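Local coordinates for protein putative TetR-family transcriptional regulator (PDB 2G3B) that probably binds operator DNA through a helix-turn-helix and acts as a transcriptional repressor of the TetR family, at the interface of chains A and B. Numbering follows the deposited sequence. Chains: chain A/B, putative TetR-family transcriptional regulator.

Contact 1: the interface of chains A and B. Residues chain A 122, 125-126, 153, 156-157, 160; chain B 162, 165, 171, 179.
B:Arg165 (phi/psi -68/-39°) and the A:Thr156 and A:Glu160 it binds, helical as well, all lie on copies of helix 148-167, the helix pairing at the C-terminal domain by which TetR-family regulators typically dimerise. Extended from CG to NE, the side chain of B:Arg165 crosses A:Glu160 at about a right angle and grips it side-on, both nitrogens going to one carboxylate oxygen. NH2 of B:Arg165 forms the salt bridge to OE2 of A:Glu160 at 2.8 Å, on the anti side but tilted out of the carboxylate plane, while NE of B:Arg165 comes to the same OE2 at 3.2 Å from above the same face of that plane. At the guanidinium edge, NH2 of B:Arg165 also donates to the hydroxyl OG1 of A:Thr156 at 3.1 Å. OG1 of A:Thr156 lies between the backbone N and the carbonyl carbon (chi1 57°) and donates in turn to A:Val153 O at 3.1 Å, which leaves it placed to accept from the arginine. The guanidinium is sandwiched: methyl CG2 of A:Thr122 sits over its centre, 3.6 Å from CZ of B:Arg165, and CA of A:Ala157 covers the opposite face near the rim. An alanine in place of B:Arg165 would probably leave A:Glu160 without its positive partner and open a gap between A:Thr122 and A:Ala157. Beside this, CB of A:Ala157 packs on CD2 of B:Leu162 at 3.6 Å, and CG1 of A:Val153 meets the imidazole CE1 of B:His179 at 3.5 Å.

Contact 2: the interface of chains A and B. Residues chain A 99, 102-103, 106, 164, 167-168; chain B 105-106, 108-110.
B:Val109, with CG1 anti to its backbone N (chi1 173°), and A:Leu99 turn their methyl branches toward each other across the two chains. CD2 of A:Leu99 and CG1 of B:Val109 are 3.4 Å apart, tighter than a usual methyl contact, and the two side chains cross obliquely. The other branch, CG2 of B:Val109, lies 3.8 Å from CB of A:Leu167; the side chains of B:Val109 and A:Asn102 slide past each other in opposite directions, CG2 next to the amide oxygen OD1. B:Val109 thus presses into chain A between helix 92-110 and the end of helix 148-167, which agrees with its 86 Å² of hidden surface. Close by, the same residue of both copies meets itself: CB of A:Ala106 is 3.3 Å from CB of B:Ala106, a pairing that leaves little room for a larger side chain.

Polar groups at this seam are joined largely through water. OD1 of A:Asn102 binds two waters, water 2 at 3.0 Å from OD1 and water 1 somewhat farther away. Water 1 also binds A:Gly164 O and, at 2.8 Å, B:Arg105 O, so it links two chain A residues to a backbone carbonyl of chain B. Water 2 continues to B:Ala106 O, and its link to A:Glu103 is weak.

The thiol of A:Cys168 lies at the in-plane edge of the B:Arg105 guanidinium, whose chain is bent at chi2 and chi3 (62° and 71°) to bring NH1 there. The bond from NH1 of B:Arg105 to SG of A:Cys168 is weak at 3.6 Å, and the same SG packs against CB of B:Ala108 at 3.7 Å. Together the valine wedge, the alanine pair and the water bridges fit the end of helix 92-107 and the following loop of chain B against chain A, probably helping to hold the regulator as a dimer.

Contact 1: the interface of chains A and B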
# COMPACT_ATOMS: atom_id res chain seq x y z
N THR A 122 -6.96 11.01 -3.08
CA THR A 122 -6.75 9.80 -3.88
C THR A 122 -7.70 9.84 -5.10
O THR A 122 -7.28 9.50 -6.24
CB THR A 122 -7.02 8.52 -3.06
OG1 THR A 122 -6.13 8.50 -1.96
CG2 THR A 122 -6.84 7.22 -3.91
N TRP A 125 -6.22 11.90 -7.89
CA TRP A 125 -5.18 11.16 -8.60
C TRP A 125 -5.81 10.13 -9.54
O TRP A 125 -5.47 10.04 -10.74
CB TRP A 125 -4.27 10.46 -7.56
CG TRP A 125 -3.17 9.59 -8.11
CD1 TRP A 125 -2.60 9.64 -9.37
CD2 TRP A 125 -2.51 8.52 -7.40
NE1 TRP A 125 -1.62 8.63 -9.46
CE2 TRP A 125 -1.57 7.94 -8.28
CE3 TRP A 125 -2.67 7.97 -6.11
CZ2 TRP A 125 -0.74 6.86 -7.90
CZ3 TRP A 125 -1.87 6.90 -5.73
CH2 TRP A 125 -0.92 6.35 -6.62
N VAL A 126 -6.71 9.35 -8.99
CA VAL A 126 -7.46 8.36 -9.79
C VAL A 126 -8.11 8.98 -11.06
O VAL A 126 -8.07 8.42 -12.15
CB VAL A 126 -8.53 7.71 -8.88
CG1 VAL A 126 -9.54 6.87 -9.74
CG2 VAL A 126 -7.83 6.75 -7.85
N VAL A 153 -8.53 3.00 -10.62
CA VAL A 153 -8.44 2.61 -9.20
C VAL A 153 -7.37 1.53 -9.05
O VAL A 153 -6.48 1.61 -8.18
CB VAL A 153 -9.80 2.09 -8.62
CG1 VAL A 153 -9.58 1.39 -7.25
CG2 VAL A 153 -10.80 3.27 -8.45
N THR A 156 -3.64 2.80 -9.89
CA THR A 156 -3.08 3.65 -8.81
C THR A 156 -2.88 2.83 -7.55
O THR A 156 -1.93 3.08 -6.80
CB THR A 156 -3.93 4.86 -8.53
OG1 THR A 156 -5.25 4.44 -8.20
CG2 THR A 156 -3.96 5.82 -9.77
N ALA A 157 -3.79 1.89 -7.29
CA ALA A 157 -3.60 0.97 -6.15
C ALA A 157 -2.32 0.13 -6.30
O ALA A 157 -1.59 -0.12 -5.32
CB ALA A 157 -4.84 0.06 -5.94
N GLU A 160 0.62 2.23 -5.29
CA GLU A 160 0.74 2.29 -3.84
C GLU A 160 1.32 0.98 -3.24
O GLU A 160 2.15 1.02 -2.36
CB GLU A 160 -0.66 2.56 -3.22
CG GLU A 160 -1.07 4.06 -3.35
CD GLU A 160 -2.25 4.39 -2.43
OE1 GLU A 160 -2.18 4.08 -1.21
OE2 GLU A 160 -3.24 4.94 -2.90
N LEU B 162 -4.72 -2.33 -2.87
CA LEU B 162 -6.18 -2.32 -2.71
C LEU B 162 -6.54 -2.60 -1.28
O LEU B 162 -7.42 -1.98 -0.73
CB LEU B 162 -6.82 -3.40 -3.58
CG LEU B 162 -6.84 -3.06 -5.08
CD1 LEU B 162 -7.24 -4.30 -5.82
CD2 LEU B 162 -7.84 -1.88 -5.31
N ARG B 165 -6.44 0.53 0.84
CA ARG B 165 -7.64 1.34 0.66
C ARG B 165 -8.90 0.78 1.31
O ARG B 165 -9.69 1.53 1.90
CB ARG B 165 -7.91 1.55 -0.83
CG ARG B 165 -6.78 2.40 -1.45
CD ARG B 165 -7.12 2.76 -2.81
NE ARG B 165 -5.98 3.43 -3.42
CZ ARG B 165 -5.94 3.84 -4.68
NH1 ARG B 165 -7.01 3.68 -5.45
NH2 ARG B 165 -4.84 4.40 -5.14
N ILE B 171 -12.72 1.85 -0.15
CA ILE B 171 -13.33 0.97 -1.16
C ILE B 171 -14.03 -0.21 -0.45
O ILE B 171 -13.53 -0.72 0.56
CB ILE B 171 -12.25 0.51 -2.20
CG1 ILE B 171 -12.82 -0.36 -3.32
CG2 ILE B 171 -11.08 -0.23 -1.55
CD1 ILE B 171 -11.73 -0.74 -4.33
N HIS B 179 -12.28 -5.73 -8.50
CA HIS B 179 -11.04 -5.27 -9.16
C HIS B 179 -10.00 -6.35 -9.37
O HIS B 179 -9.41 -6.44 -10.44
CB HIS B 179 -10.43 -4.11 -8.38
CG HIS B 179 -11.31 -2.91 -8.40
ND1 HIS B 179 -11.19 -1.88 -7.49
CD2 HIS B 179 -12.37 -2.62 -9.16
CE1 HIS B 179 -12.11 -0.97 -7.74
NE2 HIS B 179 -12.84 -1.38 -8.75

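Contact 2: the interface of chains A and B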
# COMPACT_ATOMS: atom_id res chain seq x y z
N LEU A 99 7.14 8.41 0.85
CA LEU A 99 7.16 8.15 2.26
C LEU A 99 5.98 8.77 2.99
O LEU A 99 5.37 8.10 3.83
CB LEU A 99 8.47 8.62 2.94
CG LEU A 99 9.72 7.87 2.54
CD1 LEU A 99 10.98 8.77 2.84
CD2 LEU A 99 9.74 6.49 3.33
N ASN A 102 2.72 7.04 1.99
CA ASN A 102 2.76 5.76 2.68
C ASN A 102 2.32 5.86 4.15
O ASN A 102 1.49 5.06 4.62
CB ASN A 102 4.20 5.21 2.60
CG ASN A 102 4.26 3.70 2.74
OD1 ASN A 102 4.71 3.19 3.76
ND2 ASN A 102 3.80 2.99 1.73
N GLU A 103 2.85 6.87 4.86
CA GLU A 103 2.48 7.16 6.26
C GLU A 103 1.01 7.54 6.41
O GLU A 103 0.30 7.02 7.27
CB GLU A 103 3.34 8.29 6.85
CG GLU A 103 4.78 7.86 7.16
CD GLU A 103 4.86 6.96 8.41
OE1 GLU A 103 3.91 6.92 9.24
OE2 GLU A 103 5.93 6.32 8.57
N ALA A 106 -1.31 4.47 5.72
CA ALA A 106 -1.27 3.56 6.86
C ALA A 106 -1.99 4.12 8.07
O ALA A 106 -2.70 3.40 8.78
CB ALA A 106 0.24 3.20 7.24
N GLY A 164 4.92 0.70 -1.40
CA GLY A 164 5.07 0.21 -0.01
C GLY A 164 6.25 -0.76 0.09
O GLY A 164 7.01 -0.72 1.07
N LEU A 167 9.71 1.22 -0.55
CA LEU A 167 10.16 1.95 0.62
C LEU A 167 10.73 1.09 1.76
O LEU A 167 11.45 1.64 2.63
CB LEU A 167 9.02 2.84 1.12
CG LEU A 167 8.54 3.93 0.16
CD1 LEU A 167 7.19 4.48 0.67
CD2 LEU A 167 9.64 5.02 -0.01
N CYS A 168 10.40 -0.21 1.80
CA CYS A 168 11.01 -1.21 2.70
C CYS A 168 12.28 -1.84 2.11
O CYS A 168 12.78 -2.86 2.62
CB CYS A 168 10.02 -2.42 2.85
SG CYS A 168 8.55 -2.05 3.69
N ARG B 105 3.56 -4.01 7.36
CA ARG B 105 4.12 -3.53 6.05
C ARG B 105 4.49 -2.06 6.06
O ARG B 105 5.58 -1.67 5.57
CB ARG B 105 3.10 -3.81 4.91
CG ARG B 105 3.36 -3.00 3.61
CD ARG B 105 4.73 -3.32 2.95
NE ARG B 105 4.68 -4.67 2.37
CZ ARG B 105 5.73 -5.38 1.98
NH1 ARG B 105 6.98 -4.93 2.11
NH2 ARG B 105 5.51 -6.59 1.48
N ALA B 106 3.60 -1.21 6.57
CA ALA B 106 3.90 0.18 6.77
C ALA B 106 5.12 0.42 7.70
O ALA B 106 5.91 1.35 7.45
CB ALA B 106 2.67 0.91 7.35
N ALA B 108 7.80 -1.36 8.45
CA ALA B 108 9.09 -1.88 8.01
C ALA B 108 9.88 -0.83 7.23
O ALA B 108 11.09 -0.97 7.05
CB ALA B 108 8.93 -3.20 7.19
N VAL B 109 9.20 0.22 6.78
CA VAL B 109 9.91 1.37 6.23
C VAL B 109 10.92 1.90 7.28
O VAL B 109 12.05 2.19 6.94
CB VAL B 109 8.94 2.48 5.81
CG1 VAL B 109 9.74 3.79 5.38
CG2 VAL B 109 8.04 1.98 4.66
N TYR B 110 10.50 2.04 8.54
CA TYR B 110 11.39 2.55 9.58
C TYR B 110 11.87 1.48 10.58
O TYR B 110 12.85 1.69 11.27
CB TYR B 110 10.76 3.75 10.32
CG TYR B 110 9.44 3.40 10.92
CD1 TYR B 110 9.36 2.82 12.20
CD2 TYR B 110 8.26 3.60 10.20
CE1 TYR B 110 8.12 2.44 12.73
CE2 TYR B 110 7.04 3.27 10.72
CZ TYR B 110 6.96 2.67 11.96
OH TYR B 110 5.71 2.31 12.43
O HOH W 1 5.37 0.09 3.36
O HOH W 2 5.29 3.68 6.68

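The C-alpha centres of contact 1 and contact 2 are about 17 Å apart along one two-fold symmetric interface. Helix 148-167 of chain A runs through both: its middle serves contact 1, and its C-terminal end, with A:Gly164 and A:Leu167, reaches contact 2. Contact 1 pairs it with helix 148-167 of chain B and adds helices 115-139 of chain A and 173-188 of chain B; contact 2 sets helix 92-110 of chain A against helix 92-107 of chain B and its following loop. A charged, sandwiched arginine site is thereby paired with a mainly apolar and water-bridged one. Each has a twin, which would probably restrain relative rotation of the subunits.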